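PDB 2XHF: peroxiredoxin 5 from Alvinella pompejana, which probably reduces hydrogen peroxide and organic hydroperoxides with electrons from thiols, as an antioxidant enzyme of the peroxiredoxin family. Local coordinates for residues I19-V23 and E113-L118; F40-I46 and L139-N143. All blocks are in the same frame, centred on the assembly; numbering follows the deposited sequence.

Contact 1 (I19-V23 and E113-L118); sequences IIPDV and EFTRAL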
loop_
_atom_site.group_PDB
_atom_site.type_symbol
_atom_site.label_atom_id
_atom_site.label_comp_id
_atom_site.label_asym_id
_atom_site.label_seq_id
_atom_site.Cartn_x
_atom_site.Cartn_y
_atom_site.Cartn_z
ATOM N N ILE A 19 -14.089 25.163 -6.238
ATOM C CA ILE A 19 -13.573 24.231 -7.235
ATOM C C ILE A 19 -12.569 23.326 -6.525
ATOM O O ILE A 19 -11.693 23.804 -5.810
ATOM C CB ILE A 19 -12.926 25.001 -8.427
ATOM C CG1 ILE A 19 -13.965 25.923 -9.086
ATOM C CG2 ILE A 19 -12.352 24.042 -9.435
ATOM C CD1 ILE A 19 -13.444 26.735 -10.223
ATOM N N ILE A 20 -12.696 22.015 -6.693
ATOM C CA ILE A 20 -11.734 21.111 -6.044
ATOM C C ILE A 20 -10.319 21.341 -6.589
ATOM O O ILE A 20 -10.150 21.775 -7.736
ATOM C CB ILE A 20 -12.131 19.605 -6.189
ATOM C CG1 ILE A 20 -12.031 19.130 -7.658
ATOM C CG2 ILE A 20 -13.540 19.352 -5.609
ATOM C CD1 ILE A 20 -12.345 17.637 -7.850
ATOM N N PRO A 21 -9.291 21.049 -5.771
ATOM C CA PRO A 21 -7.910 21.219 -6.239
ATOM C C PRO A 21 -7.664 20.471 -7.537
ATOM O O PRO A 21 -8.064 19.321 -7.687
ATOM C CB PRO A 21 -7.077 20.611 -5.104
ATOM C CG PRO A 21 -7.928 20.784 -3.900
ATOM C CD PRO A 21 -9.342 20.577 -4.377
ATOM N N ASP A 22 -6.985 21.154 -8.447
ATOM C CA ASP A 22 -6.718 20.689 -9.789
ATOM C C ASP A 22 -5.342 20.030 -9.751
ATOM O O ASP A 22 -4.350 20.622 -10.147
ATOM C CB ASP A 22 -6.734 21.933 -10.704
ATOM C CG ASP A 22 -6.721 21.618 -12.188
ATOM O OD1 ASP A 22 -6.829 20.436 -12.600
ATOM O OD2 ASP A 22 -6.630 22.622 -12.954
ATOM N N VAL A 23 -5.278 18.809 -9.235
ATOM C CA VAL A 23 -4.002 18.109 -9.139
ATOM C C VAL A 23 -4.079 16.740 -9.796
ATOM O O VAL A 23 -5.166 16.204 -10.026
ATOM C CB VAL A 23 -3.530 17.955 -7.693
ATOM C CG1 VAL A 23 -3.676 19.261 -6.914
ATOM C CG2 VAL A 23 -4.277 16.885 -7.045
ATOM N N GLU A 113 -0.789 14.940 -2.535
ATOM C CA GLU A 113 -0.919 16.313 -2.993
ATOM C C GLU A 113 -2.366 16.820 -2.926
ATOM O O GLU A 113 -2.613 17.963 -2.528
ATOM C CB GLU A 113 -0.370 16.466 -4.414
ATOM C CG GLU A 113 -0.326 17.903 -4.868
ATOM C CD GLU A 113 0.281 18.073 -6.241
ATOM O OE1 GLU A 113 0.448 17.068 -6.966
ATOM O OE2 GLU A 113 0.598 19.228 -6.589
ATOM N N PHE A 114 -3.324 15.981 -3.321
ATOM C CA PHE A 114 -4.723 16.387 -3.302
ATOM C C PHE A 114 -5.186 16.595 -1.872
ATOM O O PHE A 114 -5.848 17.582 -1.548
ATOM C CB PHE A 114 -5.613 15.367 -4.010
ATOM C CG PHE A 114 -7.068 15.768 -4.066
ATOM C CD1 PHE A 114 -7.512 16.672 -5.005
ATOM C CD2 PHE A 114 -7.986 15.234 -3.186
ATOM C CE1 PHE A 114 -8.842 17.035 -5.075
ATOM C CE2 PHE A 114 -9.311 15.588 -3.236
ATOM C CZ PHE A 114 -9.753 16.486 -4.186
ATOM N N THR A 115 -4.808 15.651 -1.020
ATOM C CA THR A 115 -5.156 15.694 0.382
ATOM C C THR A 115 -4.606 16.962 1.057
ATOM O O THR A 115 -5.314 17.654 1.800
ATOM C CB THR A 115 -4.619 14.424 1.060
ATOM O OG1 THR A 115 -5.315 13.284 0.538
ATOM C CG2 THR A 115 -4.780 14.466 2.584
ATOM N N ARG A 116 -3.354 17.300 0.770
ATOM C CA ARG A 116 -2.783 18.514 1.338
ATOM C C ARG A 116 -3.485 19.753 0.794
ATOM O O ARG A 116 -3.738 20.699 1.544
ATOM C CB ARG A 116 -1.285 18.598 1.067
ATOM C CG ARG A 116 -0.475 17.753 2.029
ATOM C CD ARG A 116 1.015 18.018 1.924
ATOM N NE ARG A 116 1.510 17.804 0.566
ATOM C CZ ARG A 116 1.866 16.626 0.062
ATOM N NH1 ARG A 116 1.805 15.530 0.812
ATOM N NH2 ARG A 116 2.286 16.547 -1.196
ATOM N N ALA A 117 -3.799 19.760 -0.503
ATOM C CA ALA A 117 -4.414 20.922 -1.117
ATOM C C ALA A 117 -5.808 21.117 -0.537
ATOM O O ALA A 117 -6.262 22.244 -0.345
ATOM C CB ALA A 117 -4.470 20.741 -2.622
ATOM N N LEU A 118 -6.474 20.014 -0.233
ATOM C CA LEU A 118 -7.826 20.053 0.294
ATOM C C LEU A 118 -7.819 20.392 1.787
ATOM O O LEU A 118 -8.838 20.803 2.347
ATOM C CB LEU A 118 -8.510 18.695 0.051
ATOM C CG LEU A 118 -10.039 18.685 0.058
ATOM C CD1 LEU A 118 -10.634 19.595 -1.026
ATOM C CD2 LEU A 118 -10.549 17.269 -0.095
#

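Contact 2 (F40-I46 and L139-N143); sequences FRGRKGI and LIDDN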
loop_
_atom_site.group_PDB
_atom_site.type_symbol
_atom_site.label_atom_id
_atom_site.label_comp_id
_atom_site.label_asym_id
_atom_site.label_seq_id
_atom_site.Cartn_x
_atom_site.Cartn_y
_atom_site.Cartn_z
ATOM N N PHE A 40 -14.712 14.546 -12.955
ATOM C CA PHE A 40 -16.001 15.201 -12.703
ATOM C C PHE A 40 -16.308 16.344 -13.682
ATOM O O PHE A 40 -17.305 17.012 -13.538
ATOM C CB PHE A 40 -16.093 15.698 -11.253
ATOM C CG PHE A 40 -15.843 14.631 -10.238
ATOM C CD1 PHE A 40 -16.847 13.726 -9.905
ATOM C CD2 PHE A 40 -14.623 14.553 -9.594
ATOM C CE1 PHE A 40 -16.631 12.733 -8.962
ATOM C CE2 PHE A 40 -14.390 13.544 -8.657
ATOM C CZ PHE A 40 -15.409 12.646 -8.342
ATOM N N ARG A 41 -15.467 16.543 -14.686
ATOM C CA ARG A 41 -15.734 17.604 -15.661
ATOM C C ARG A 41 -17.067 17.353 -16.348
ATOM O O ARG A 41 -17.302 16.272 -16.888
ATOM C CB ARG A 41 -14.635 17.636 -16.711
ATOM C CG ARG A 41 -14.785 18.769 -17.713
ATOM C CD ARG A 41 -13.577 18.946 -18.613
ATOM N NE ARG A 41 -12.390 19.327 -17.856
ATOM C CZ ARG A 41 -11.326 18.548 -17.696
ATOM N NH1 ARG A 41 -11.289 17.353 -18.269
ATOM N NH2 ARG A 41 -10.287 18.968 -16.980
ATOM N N GLY A 42 -17.928 18.366 -16.339
ATOM C CA GLY A 42 -19.182 18.319 -17.065
ATOM C C GLY A 42 -20.199 17.325 -16.525
ATOM O O GLY A 42 -21.161 16.976 -17.232
ATOM N N ARG A 43 -20.001 16.852 -15.298
ATOM C CA ARG A 43 -20.947 15.901 -14.729
ATOM C C ARG A 43 -21.009 15.993 -13.206
ATOM O O ARG A 43 -20.206 16.679 -12.576
ATOM C CB ARG A 43 -20.578 14.483 -15.163
ATOM C CG ARG A 43 -19.293 14.041 -14.560
ATOM C CD ARG A 43 -18.814 12.642 -14.966
ATOM N NE ARG A 43 -19.570 12.009 -16.038
ATOM C CZ ARG A 43 -19.042 11.599 -17.185
ATOM N NH1 ARG A 43 -17.753 11.777 -17.438
ATOM N NH2 ARG A 43 -19.812 11.021 -18.093
ATOM N N LYS A 44 -21.974 15.289 -12.632
ATOM C CA LYS A 44 -22.118 15.196 -11.188
ATOM C C LYS A 44 -21.490 13.895 -10.703
ATOM O O LYS A 44 -21.387 12.922 -11.456
ATOM C CB LYS A 44 -23.590 15.244 -10.796
ATOM C CG LYS A 44 -24.249 16.552 -11.188
ATOM C CD LYS A 44 -25.666 16.663 -10.672
ATOM C CE LYS A 44 -26.576 15.667 -11.339
ATOM N NZ LYS A 44 -28.026 15.910 -11.001
ATOM N N GLY A 45 -21.035 13.872 -9.456
ATOM C CA GLY A 45 -20.510 12.651 -8.906
ATOM C C GLY A 45 -20.224 12.774 -7.438
ATOM O O GLY A 45 -20.512 13.800 -6.801
ATOM N N ILE A 46 -19.675 11.692 -6.900
ATOM C CA ILE A 46 -19.353 11.558 -5.494
ATOM C C ILE A 46 -17.861 11.305 -5.369
ATOM O O ILE A 46 -17.296 10.516 -6.120
ATOM C CB ILE A 46 -20.102 10.369 -4.871
ATOM C CG1 ILE A 46 -21.606 10.601 -4.901
ATOM C CG2 ILE A 46 -19.631 10.155 -3.426
ATOM C CD1 ILE A 46 -22.422 9.314 -4.849
ATOM N N LEU A 139 -20.275 15.786 -2.633
ATOM C CA LEU A 139 -20.968 15.798 -3.902
ATOM C C LEU A 139 -20.288 16.839 -4.783
ATOM O O LEU A 139 -20.030 17.965 -4.350
ATOM C CB LEU A 139 -22.427 16.170 -3.700
ATOM C CG LEU A 139 -23.247 15.247 -2.820
ATOM C CD1 LEU A 139 -24.719 15.701 -2.863
ATOM C CD2 LEU A 139 -23.119 13.814 -3.245
ATOM N N ILE A 140 -20.015 16.456 -6.024
ATOM C CA ILE A 140 -19.312 17.299 -6.956
ATOM C C ILE A 140 -20.205 17.523 -8.180
ATOM O O ILE A 140 -20.946 16.654 -8.594
ATOM C CB ILE A 140 -18.025 16.611 -7.426
ATOM C CG1 ILE A 140 -17.173 16.083 -6.255
ATOM C CG2 ILE A 140 -17.217 17.534 -8.339
ATOM C CD1 ILE A 140 -16.658 17.119 -5.351
ATOM N N ASP A 141 -20.124 18.711 -8.759
ATOM C CA ASP A 141 -20.820 19.040 -10.002
ATOM C C ASP A 141 -19.856 19.852 -10.862
ATOM O O ASP A 141 -19.529 20.982 -10.519
ATOM C CB ASP A 141 -22.091 19.835 -9.680
ATOM C CG ASP A 141 -22.933 20.160 -10.909
ATOM O OD1 ASP A 141 -22.405 20.174 -12.035
ATOM O OD2 ASP A 141 -24.154 20.384 -10.720
ATOM N N ASP A 142 -19.337 19.243 -11.924
ATOM C CA ASP A 142 -18.412 19.942 -12.831
ATOM C C ASP A 142 -17.268 20.529 -12.027
ATOM O O ASP A 142 -16.870 21.670 -12.221
ATOM C CB ASP A 142 -19.126 21.052 -13.612
ATOM C CG ASP A 142 -18.251 21.678 -14.680
ATOM O OD1 ASP A 142 -17.418 20.957 -15.268
ATOM O OD2 ASP A 142 -18.400 22.904 -14.924
ATOM N N ASN A 143 -16.736 19.704 -11.138
ATOM C CA ASN A 143 -15.582 20.018 -10.295
ATOM C C ASN A 143 -15.787 21.034 -9.189
ATOM O O ASN A 143 -14.838 21.390 -8.492
ATOM C CB ASN A 143 -14.354 20.315 -11.152
ATOM C CG ASN A 143 -13.913 19.099 -11.880
ATOM O OD1 ASN A 143 -13.721 18.061 -11.256
ATOM N ND2 ASN A 143 -13.781 19.184 -13.203
#

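Contact 1 (I19-V23 and E113-L118)
Three residues carry most of this apolar interface, which buries 327 Å² without any hydrogen bond between the segments: Pro21 and Val23 from the extended segment Ile19-Val23, and Phe114 from the first turn of helix 113-118. Pro21 lies against one face of the helix, where residues three and four positions apart present themselves together. Its CD is 3.6 Å from CE1 of Phe114 and 3.7 Å from CD1 of Leu118, while its CB meets Ala117 CB at 3.6 Å. The main-chain O of Pro21 also approaches CE1 of Phe114 at 3.6 Å, near the ring plane and at the edge, whereas Pro21 CD sits above the plane. Ile20 is likewise at the edge, with CB 4.3 Å from the same CE1. With chi1 in the t well, Phe114 sends its ring along the loop, beyond what its sideways CA-to-CB bond suggests, and its side chain also touches Tyr136 of strand 136-141. In this thioredoxin-like fold, helix 113-118 follows strand 105-108, an outer strand of the central sheet, and segment 19-23 packs beside this helix just before hairpin 24-26/33-35. Val23 closes the interface near the start of the helix: CG2 rests 3.6 Å from CB of Phe114, and CB comes within 4.1 Å of Glu113 CD. A tight bend, with backbone angles at Asp22 close to an inverse gamma turn and a weak hydrogen bond from Val23 N to Pro21 O (3.2 Å), lets Pro21 and Val23 both face the helix while Asp22 points away.

Contact 2 (F40-I46 and L139-N143)
Backbone hydrogen bonds hold strands 44-46 and 139-141 together as antiparallel neighbours. Gly45 and Ile140 form the hydrogen-bonded pair, with Gly45 N to Ile140 O at 2.9 Å and Ile140 N to Gly45 O at 2.8 Å; Lys44-Asp141 and Ile46-Leu139 are non-hydrogen-bonded pairs. The ladder runs past the strands through Asp142 N to Arg43 O (2.8 Å). Beyond it, a side-chain hydrogen bond joins Asp142 OD1 to Gly42 N (2.8 Å), gripping the type II turn Phe40-Arg43, in which Gly42 has positive phi.

Apolar contacts occupy both sheet faces. On the face of Ile140, its CG1 lies 4.2 Å from the centroid of the Phe40 ring in a CH-pi contact almost along the ring normal, and CG2 meets Phe40 CB at 3.6 Å. Gly45 lies beside the edge of this ring at CE1, where a CB would clash. On the other face, Ile46 CG1 touches Leu139 CD2 (3.9 Å) under helix 156-165.

Charged ends turn elsewhere: Lys44 CG comes 3.9 Å from Asp141 CG, but Lys44 NZ is hydrogen-bonded to Glu75 O, and Asp141 OD2 is salt-bridged to Arg146.

Asp142 and Asn143, both with positive phi, form the tight connection to strand 144-150. Such an antiparallel junction, where the first strand of the central sheet meets the C-terminal beta-hairpin, is typical of the thioredoxin fold.

In the fold
Ile20 ties the two contacts, whose centres lie 15 Å apart. While its CB borders contact 1, its N is 2.9 Å from Asn143 O, a probable hydrogen bond, and its side chain packs on contact 2: Ile20 CG2 is 3.8 Å from Ile140 CD1, and Ile20 CD1 is 4.2 Å from Phe40 CD2. The segments alternate along the chain: 19-23 and 40-46 come first, then their partners 113-118 and 139-143. By comparison with other peroxiredoxins, strand 44-49 would lead toward the region of the peroxidatic site; contact 2 holds the beginning of this strand, and contact 1 joins the N-terminal loop to helix 113-118.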